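Local structure of VP5 (Halorubrum pleomorphic virus 6, 6QGL) at residues 15-20 with 442-447; 64-69 with 230-235; 52-57 with 224-229. The protein is a viral envelope protein that probably mediates fusion of the virus membrane with that of its archaeal host. One frame throughout, in Å; residues are numbered along the deposited sequence.

Contact 1: residues 15-20 with 442-447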
# COMPACT_ATOMS: atom_id res chain seq x y z
N SER A 15 2.03 13.02 -4.48
CA SER A 15 1.01 12.24 -5.20
C SER A 15 1.19 10.73 -4.96
O SER A 15 0.24 9.97 -5.09
CB SER A 15 1.05 12.58 -6.69
OG SER A 15 0.75 13.95 -6.90
N ALA A 16 2.42 10.34 -4.55
CA ALA A 16 2.83 8.98 -4.21
C ALA A 16 1.98 8.35 -3.11
O ALA A 16 1.76 8.98 -2.07
CB ALA A 16 4.29 8.96 -3.79
N VAL A 17 1.54 7.10 -3.35
CA VAL A 17 0.75 6.27 -2.43
C VAL A 17 1.66 5.92 -1.24
O VAL A 17 2.68 5.26 -1.41
CB VAL A 17 0.20 4.99 -3.14
CG1 VAL A 17 -0.47 4.04 -2.15
CG2 VAL A 17 -0.75 5.35 -4.27
N GLY A 18 1.30 6.42 -0.06
CA GLY A 18 2.08 6.24 1.15
C GLY A 18 1.67 5.11 2.06
O GLY A 18 0.61 4.51 1.87
N GLY A 19 2.52 4.83 3.05
CA GLY A 19 2.32 3.79 4.05
C GLY A 19 2.13 2.40 3.47
O GLY A 19 1.26 1.65 3.93
N ILE A 20 2.93 2.07 2.44
CA ILE A 20 2.88 0.79 1.73
C ILE A 20 3.30 -0.37 2.63
O ILE A 20 4.39 -0.35 3.18
CB ILE A 20 3.69 0.84 0.40
CG1 ILE A 20 3.09 1.85 -0.59
CG2 ILE A 20 3.82 -0.55 -0.25
CD1 ILE A 20 3.93 2.14 -1.72
N GLN A 442 4.96 4.98 -3.02
CA GLN A 442 4.95 4.56 -4.42
C GLN A 442 4.69 5.82 -5.23
O GLN A 442 3.54 6.22 -5.38
CB GLN A 442 3.90 3.48 -4.72
CG GLN A 442 3.99 2.92 -6.13
CD GLN A 442 2.91 1.92 -6.46
OE1 GLN A 442 2.68 0.94 -5.74
NE2 GLN A 442 2.23 2.13 -7.58
N LEU A 443 5.77 6.46 -5.73
CA LEU A 443 5.72 7.71 -6.50
C LEU A 443 4.82 7.59 -7.72
O LEU A 443 5.05 6.72 -8.56
CB LEU A 443 7.13 8.21 -6.88
CG LEU A 443 8.20 8.23 -5.77
CD1 LEU A 443 9.56 8.54 -6.34
CD2 LEU A 443 7.86 9.22 -4.66
N LYS A 444 3.75 8.40 -7.77
CA LYS A 444 2.76 8.39 -8.85
C LYS A 444 2.86 9.64 -9.73
O LYS A 444 2.56 9.57 -10.93
CB LYS A 444 1.34 8.24 -8.29
CG LYS A 444 1.07 6.91 -7.59
CD LYS A 444 0.67 5.80 -8.57
CE LYS A 444 0.01 4.65 -7.85
NZ LYS A 444 -0.34 3.55 -8.78
N GLY A 445 3.25 10.76 -9.12
CA GLY A 445 3.40 12.04 -9.80
C GLY A 445 4.83 12.35 -10.15
O GLY A 445 5.76 11.81 -9.54
N ALA A 446 5.01 13.26 -11.14
CA ALA A 446 6.29 13.72 -11.66
C ALA A 446 7.24 14.23 -10.57
O ALA A 446 6.85 15.01 -9.70
CB ALA A 446 6.07 14.79 -12.71
N PHE A 447 8.49 13.74 -10.63
CA PHE A 447 9.56 14.09 -9.69
C PHE A 447 10.85 14.41 -10.44
O PHE A 447 11.06 13.93 -11.55
CB PHE A 447 9.79 12.93 -8.70
CG PHE A 447 10.25 11.61 -9.29
CD1 PHE A 447 11.60 11.37 -9.55
CD2 PHE A 447 9.35 10.58 -9.51
CE1 PHE A 447 12.02 10.15 -10.08
CE2 PHE A 447 9.77 9.35 -10.03
CZ PHE A 447 11.11 9.15 -10.31
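Ser15 starts the run beside Gly445: its CB points at the backbone of Gly445 and lies 3.7 Å from Gly445 N, where the glycine brings no side chain against it. The carbonyl of Ser15 lies against the first carbons of the Lys444 side chain. Ala16 follows, buried, with CB 3.3 Å from Leu443 CA and near the CD2 branch of the same leucine, while its CA approaches Gln442 O as a CA-H...O contact. At Val17 the backbones join. Val17 N donates to Gln442 O at 3.0 Å with a bent N-H...O angle of 138°, and Gln442 N returns a straighter bond to Val17 O at 2.8 Å. This reciprocal pair is a single antiparallel hydrogen-bonded bridge, adding a short piece of the N-terminal loop to the outer strand of a six-stranded antiparallel sheet. Val17 CG1 is anti to the backbone N (chi1 173°), so CG2 lies alongside the aliphatic part of Lys444, 3.7 Å from Lys444 CE. After the two glycines the chain turns back, and Ile20 crosses Gln442 at about a right angle, its CD1 tip meeting Gln442 CB. Tyr348 of the adjoining strand touches both side chains.

Contact 2: residues 64-69 with 230-235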
# COMPACT_ATOMS: atom_id res chain seq x y z
N THR A 64 -1.60 -1.58 0.71
CA THR A 64 -1.27 -2.98 0.99
C THR A 64 -1.64 -3.95 -0.14
O THR A 64 -0.73 -4.48 -0.78
CB THR A 64 -1.85 -3.44 2.34
OG1 THR A 64 -3.28 -3.34 2.30
CG2 THR A 64 -1.30 -2.64 3.52
N MET A 65 -2.94 -4.15 -0.43
CA MET A 65 -3.41 -5.14 -1.40
C MET A 65 -3.59 -4.66 -2.84
O MET A 65 -3.02 -5.26 -3.76
CB MET A 65 -4.73 -5.78 -0.92
CG MET A 65 -4.81 -6.01 0.58
SD MET A 65 -3.84 -7.42 1.14
CE MET A 65 -3.73 -7.07 2.87
N VAL A 66 -4.39 -3.61 -3.03
CA VAL A 66 -4.85 -3.04 -4.30
C VAL A 66 -3.73 -2.50 -5.23
O VAL A 66 -3.77 -2.81 -6.42
CB VAL A 66 -5.93 -1.96 -4.02
CG1 VAL A 66 -6.42 -1.29 -5.30
CG2 VAL A 66 -7.11 -2.54 -3.23
N ASP A 67 -2.78 -1.69 -4.72
CA ASP A 67 -1.74 -1.06 -5.56
C ASP A 67 -0.37 -1.74 -5.60
O ASP A 67 0.57 -1.14 -6.14
CB ASP A 67 -1.57 0.42 -5.16
CG ASP A 67 -2.27 1.43 -6.05
OD1 ASP A 67 -2.65 1.06 -7.18
OD2 ASP A 67 -2.42 2.59 -5.61
N ASN A 68 -0.23 -2.96 -5.08
CA ASN A 68 1.07 -3.64 -5.09
C ASN A 68 1.09 -4.82 -6.08
O ASN A 68 1.62 -5.89 -5.78
CB ASN A 68 1.49 -4.03 -3.67
CG ASN A 68 1.84 -2.86 -2.77
OD1 ASN A 68 1.63 -2.90 -1.55
ND2 ASN A 68 2.39 -1.79 -3.33
N GLN A 69 0.53 -4.60 -7.28
CA GLN A 69 0.40 -5.60 -8.35
C GLN A 69 1.73 -6.07 -8.94
O GLN A 69 1.89 -7.28 -9.15
CB GLN A 69 -0.49 -5.05 -9.48
CG GLN A 69 -1.93 -4.76 -9.05
CD GLN A 69 -2.60 -3.80 -9.99
OE1 GLN A 69 -2.18 -2.64 -10.15
NE2 GLN A 69 -3.67 -4.24 -10.63
N SER A 230 -12.89 -4.32 -10.12
CA SER A 230 -11.78 -4.28 -11.07
C SER A 230 -10.41 -4.22 -10.37
O SER A 230 -9.48 -4.87 -10.83
CB SER A 230 -11.95 -3.11 -12.04
OG SER A 230 -11.74 -1.86 -11.41
N GLU A 231 -10.32 -3.48 -9.24
CA GLU A 231 -9.09 -3.35 -8.46
C GLU A 231 -8.79 -4.63 -7.66
O GLU A 231 -7.67 -5.16 -7.74
CB GLU A 231 -9.15 -2.11 -7.53
CG GLU A 231 -8.89 -0.79 -8.25
CD GLU A 231 -8.93 0.49 -7.44
OE1 GLU A 231 -8.50 1.54 -7.99
OE2 GLU A 231 -9.40 0.48 -6.28
N TRP A 232 -9.79 -5.14 -6.92
CA TRP A 232 -9.68 -6.35 -6.10
C TRP A 232 -9.49 -7.62 -6.92
O TRP A 232 -8.70 -8.48 -6.52
CB TRP A 232 -10.89 -6.47 -5.16
CG TRP A 232 -10.83 -5.53 -3.99
CD1 TRP A 232 -11.30 -4.25 -3.94
CD2 TRP A 232 -10.24 -5.79 -2.72
NE1 TRP A 232 -11.05 -3.71 -2.71
CE2 TRP A 232 -10.40 -4.63 -1.93
CE3 TRP A 232 -9.60 -6.91 -2.15
CZ2 TRP A 232 -9.94 -4.55 -0.61
CZ3 TRP A 232 -9.13 -6.82 -0.85
CH2 TRP A 232 -9.31 -5.65 -0.09
N ASN A 233 -10.21 -7.75 -8.05
CA ASN A 233 -10.12 -8.90 -8.94
C ASN A 233 -8.80 -8.96 -9.68
O ASN A 233 -8.33 -10.05 -9.99
CB ASN A 233 -11.29 -8.93 -9.93
CG ASN A 233 -11.37 -10.19 -10.76
OD1 ASN A 233 -11.23 -10.15 -11.99
ND2 ASN A 233 -11.59 -11.33 -10.11
N ALA A 234 -8.18 -7.78 -9.96
CA ALA A 234 -6.89 -7.68 -10.63
C ALA A 234 -5.82 -8.42 -9.81
O ALA A 234 -5.09 -9.23 -10.37
CB ALA A 234 -6.50 -6.23 -10.82
N VAL A 235 -5.79 -8.17 -8.49
CA VAL A 235 -4.86 -8.80 -7.55
C VAL A 235 -5.19 -10.30 -7.44
O VAL A 235 -4.28 -11.12 -7.42
CB VAL A 235 -4.85 -8.09 -6.16
CG1 VAL A 235 -3.74 -8.64 -5.27
CG2 VAL A 235 -4.71 -6.58 -6.31
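Val66, in the last turn of helix 43-66, loses the most surface here and uses its two methyls on different partners. Val66 CG1, anti to the backbone N (chi1 178°), lies against the extended side chain of Glu231, which it crosses obliquely, 3.6 Å from both Glu231 CB and Glu231 OE2. Val66 CG2 sits over one face of the Trp232 indole, near its rim, in a CH-pi contact 4.3 Å from the centroid of the five-membered ring. The carboxylate of Glu231 has a polar partner too: Gln62, one turn back on the helix of Val66, donates a hydrogen bond to its OE2. Val235, a turn further along helix 229-257, aims both methyls at the backbone where helix 43-66 ends, a wider pi-type turn; Val235 CG2 lies 3.3 Å from Met65 O and 3.9 Å from Val66 O. The contact packs the C-terminal end of one helix against the first turns of another, without a hydrogen bond between the two segments. Helix 97-140 backs this junction, Phe119 touching Met65, Trp232 and Val235, and Trp123 meeting Trp232 edge-to-face. Beyond the helix end, Gln69 reaches back, its NE2 within 3.5 Å of Ala234 CB.

Contact 3: residues 52-57 with 224-229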
# COMPACT_ATOMS: atom_id res chain seq x y z
N ASP A 52 -14.23 10.28 6.08
CA ASP A 52 -12.86 10.08 6.57
C ASP A 52 -12.51 8.61 6.71
O ASP A 52 -11.39 8.23 6.38
CB ASP A 52 -12.64 10.82 7.89
CG ASP A 52 -12.60 12.33 7.77
OD1 ASP A 52 -12.44 12.84 6.63
OD2 ASP A 52 -12.75 13.01 8.80
N SER A 53 -13.46 7.78 7.20
CA SER A 53 -13.28 6.34 7.36
C SER A 53 -13.11 5.64 6.01
O SER A 53 -12.26 4.76 5.89
CB SER A 53 -14.45 5.73 8.13
OG SER A 53 -14.40 6.10 9.50
N VAL A 54 -13.91 6.06 5.00
CA VAL A 54 -13.86 5.53 3.64
C VAL A 54 -12.50 5.87 3.01
O VAL A 54 -11.83 4.97 2.48
CB VAL A 54 -15.06 6.02 2.78
CG1 VAL A 54 -14.85 5.76 1.30
CG2 VAL A 54 -16.37 5.39 3.26
N VAL A 55 -12.07 7.15 3.11
CA VAL A 55 -10.79 7.64 2.60
C VAL A 55 -9.64 6.84 3.23
O VAL A 55 -8.79 6.34 2.49
CB VAL A 55 -10.65 9.18 2.75
CG1 VAL A 55 -9.22 9.65 2.48
CG2 VAL A 55 -11.62 9.91 1.83
N LYS A 56 -9.66 6.68 4.57
CA LYS A 56 -8.66 5.91 5.33
C LYS A 56 -8.62 4.45 4.89
O LYS A 56 -7.53 3.94 4.63
CB LYS A 56 -8.93 6.02 6.85
CG LYS A 56 -7.82 5.48 7.74
CD LYS A 56 -8.20 5.55 9.21
CE LYS A 56 -7.11 5.02 10.13
NZ LYS A 56 -7.02 3.54 10.10
N ARG A 57 -9.80 3.79 4.76
CA ARG A 57 -9.90 2.39 4.31
C ARG A 57 -9.37 2.21 2.90
O ARG A 57 -8.60 1.27 2.67
CB ARG A 57 -11.35 1.87 4.41
CG ARG A 57 -11.55 0.39 4.01
CD ARG A 57 -10.88 -0.61 4.95
NE ARG A 57 -11.39 -0.50 6.32
CZ ARG A 57 -10.89 -1.14 7.37
NH1 ARG A 57 -9.85 -1.95 7.23
NH2 ARG A 57 -11.42 -0.97 8.57
N THR A 224 -15.66 9.63 -3.38
CA THR A 224 -14.63 8.59 -3.32
C THR A 224 -15.21 7.25 -3.76
O THR A 224 -16.20 6.79 -3.18
CB THR A 224 -14.01 8.51 -1.91
OG1 THR A 224 -13.52 9.80 -1.54
CG2 THR A 224 -12.91 7.47 -1.79
N GLN A 225 -14.58 6.62 -4.77
CA GLN A 225 -14.97 5.31 -5.28
C GLN A 225 -14.05 4.27 -4.64
O GLN A 225 -12.83 4.39 -4.75
CB GLN A 225 -14.84 5.23 -6.81
CG GLN A 225 -15.84 6.10 -7.58
CD GLN A 225 -15.64 6.11 -9.08
OE1 GLN A 225 -16.40 6.75 -9.81
NE2 GLN A 225 -14.63 5.41 -9.59
N TYR A 226 -14.63 3.29 -3.94
CA TYR A 226 -13.86 2.21 -3.30
C TYR A 226 -14.61 0.89 -3.44
O TYR A 226 -15.68 0.87 -4.04
CB TYR A 226 -13.45 2.57 -1.85
CG TYR A 226 -14.47 2.31 -0.77
CD1 TYR A 226 -15.70 2.94 -0.76
CD2 TYR A 226 -14.15 1.50 0.32
CE1 TYR A 226 -16.63 2.72 0.26
CE2 TYR A 226 -15.06 1.28 1.35
CZ TYR A 226 -16.30 1.89 1.31
OH TYR A 226 -17.20 1.67 2.33
N MET A 227 -14.02 -0.23 -2.93
CA MET A 227 -14.55 -1.60 -3.04
C MET A 227 -14.67 -1.99 -4.52
O MET A 227 -15.57 -2.76 -4.88
CB MET A 227 -15.94 -1.71 -2.39
CG MET A 227 -15.93 -1.83 -0.90
SD MET A 227 -17.62 -1.64 -0.32
CE MET A 227 -18.33 -3.21 -0.81
N LYS A 228 -13.80 -1.42 -5.38
CA LYS A 228 -13.80 -1.64 -6.82
C LYS A 228 -13.48 -3.09 -7.15
O LYS A 228 -12.41 -3.58 -6.79
CB LYS A 228 -12.79 -0.71 -7.50
CG LYS A 228 -13.31 0.70 -7.77
CD LYS A 228 -12.17 1.64 -8.08
CE LYS A 228 -12.56 2.78 -8.97
NZ LYS A 228 -11.41 3.68 -9.22
N PHE A 229 -14.43 -3.78 -7.82
CA PHE A 229 -14.22 -5.16 -8.23
C PHE A 229 -13.02 -5.26 -9.17
O PHE A 229 -12.23 -6.18 -9.02
CB PHE A 229 -15.47 -5.77 -8.87
CG PHE A 229 -15.23 -7.13 -9.50
CD1 PHE A 229 -15.20 -8.27 -8.72
CD2 PHE A 229 -15.02 -7.25 -10.87
CE1 PHE A 229 -14.96 -9.52 -9.29
CE2 PHE A 229 -14.78 -8.50 -11.44
CZ PHE A 229 -14.77 -9.63 -10.66
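The phenol ring of Tyr226 lies between two side chains, Val54 of helix 43-66 over one face and Met227, the next residue, over the other. Val54 CG1 is 3.8 Å from the ring centroid and 22° off the normal, a CH-pi contact displaced toward Tyr226 CD1, 3.6 Å away. The second methyl, Val54 CG2, reaches the far end of the ring, 3.9 Å from Tyr226 OH, so the branched tip spans the phenol from CD1 to the hydroxyl. On the opposite face Met227 CG lies 3.9 Å above the plane, offset toward the rim. Tyr226 reaches this place with CG between the backbone N and the carbonyl carbon (chi1 84°), the crowded position, which turns the ring toward the helix. Arg57 CG comes up obliquely at CE2; the guanidinium beyond it turns away to a salt bridge with Glu129 and a hydrogen bond to Val32 O. Earlier on the strand Thr224 points at the helix, its CG2 4.0 Å from Val54 CG1 and its OG1 near Val55 CG2. Strand 224-226 pairs with 219-221 in a two-stranded antiparallel hairpin, packed on helix 43-66, the axes of residues 52-57 and 224-226 crossing at 51°. No hydrogen bond links the two segments, which meet by apolar and CH-pi contact; a polar tie comes one residue on, where Lys58 NZ of the same helix hydrogen-bonds Gln225 O.

Contacts 2 and 3 share helix 43-66, gripping its C-terminal end and its middle, and their partners are consecutive: strand 224-226 leads into helix 229-257, and Trp232 touches Met227. Between their segments both rely on CH-pi and apolar packing, with side-chain hydrogen bonds from Gln62 and Lys58 of the same helix beside them. Contact 1 differs, relying on paired backbone hydrogen bonds where a loop meets a sheet edge; along the chain it encloses the other two. It meets contact 2, Val17 lying against Asp67, and Ile20 against Asn68. Contacts 1 and 3 stay about 9 Å apart at their nearest atoms. Contact 1 is mostly buried, contact 2 partly; contact 3, largely buried, reaches the surface at Val55.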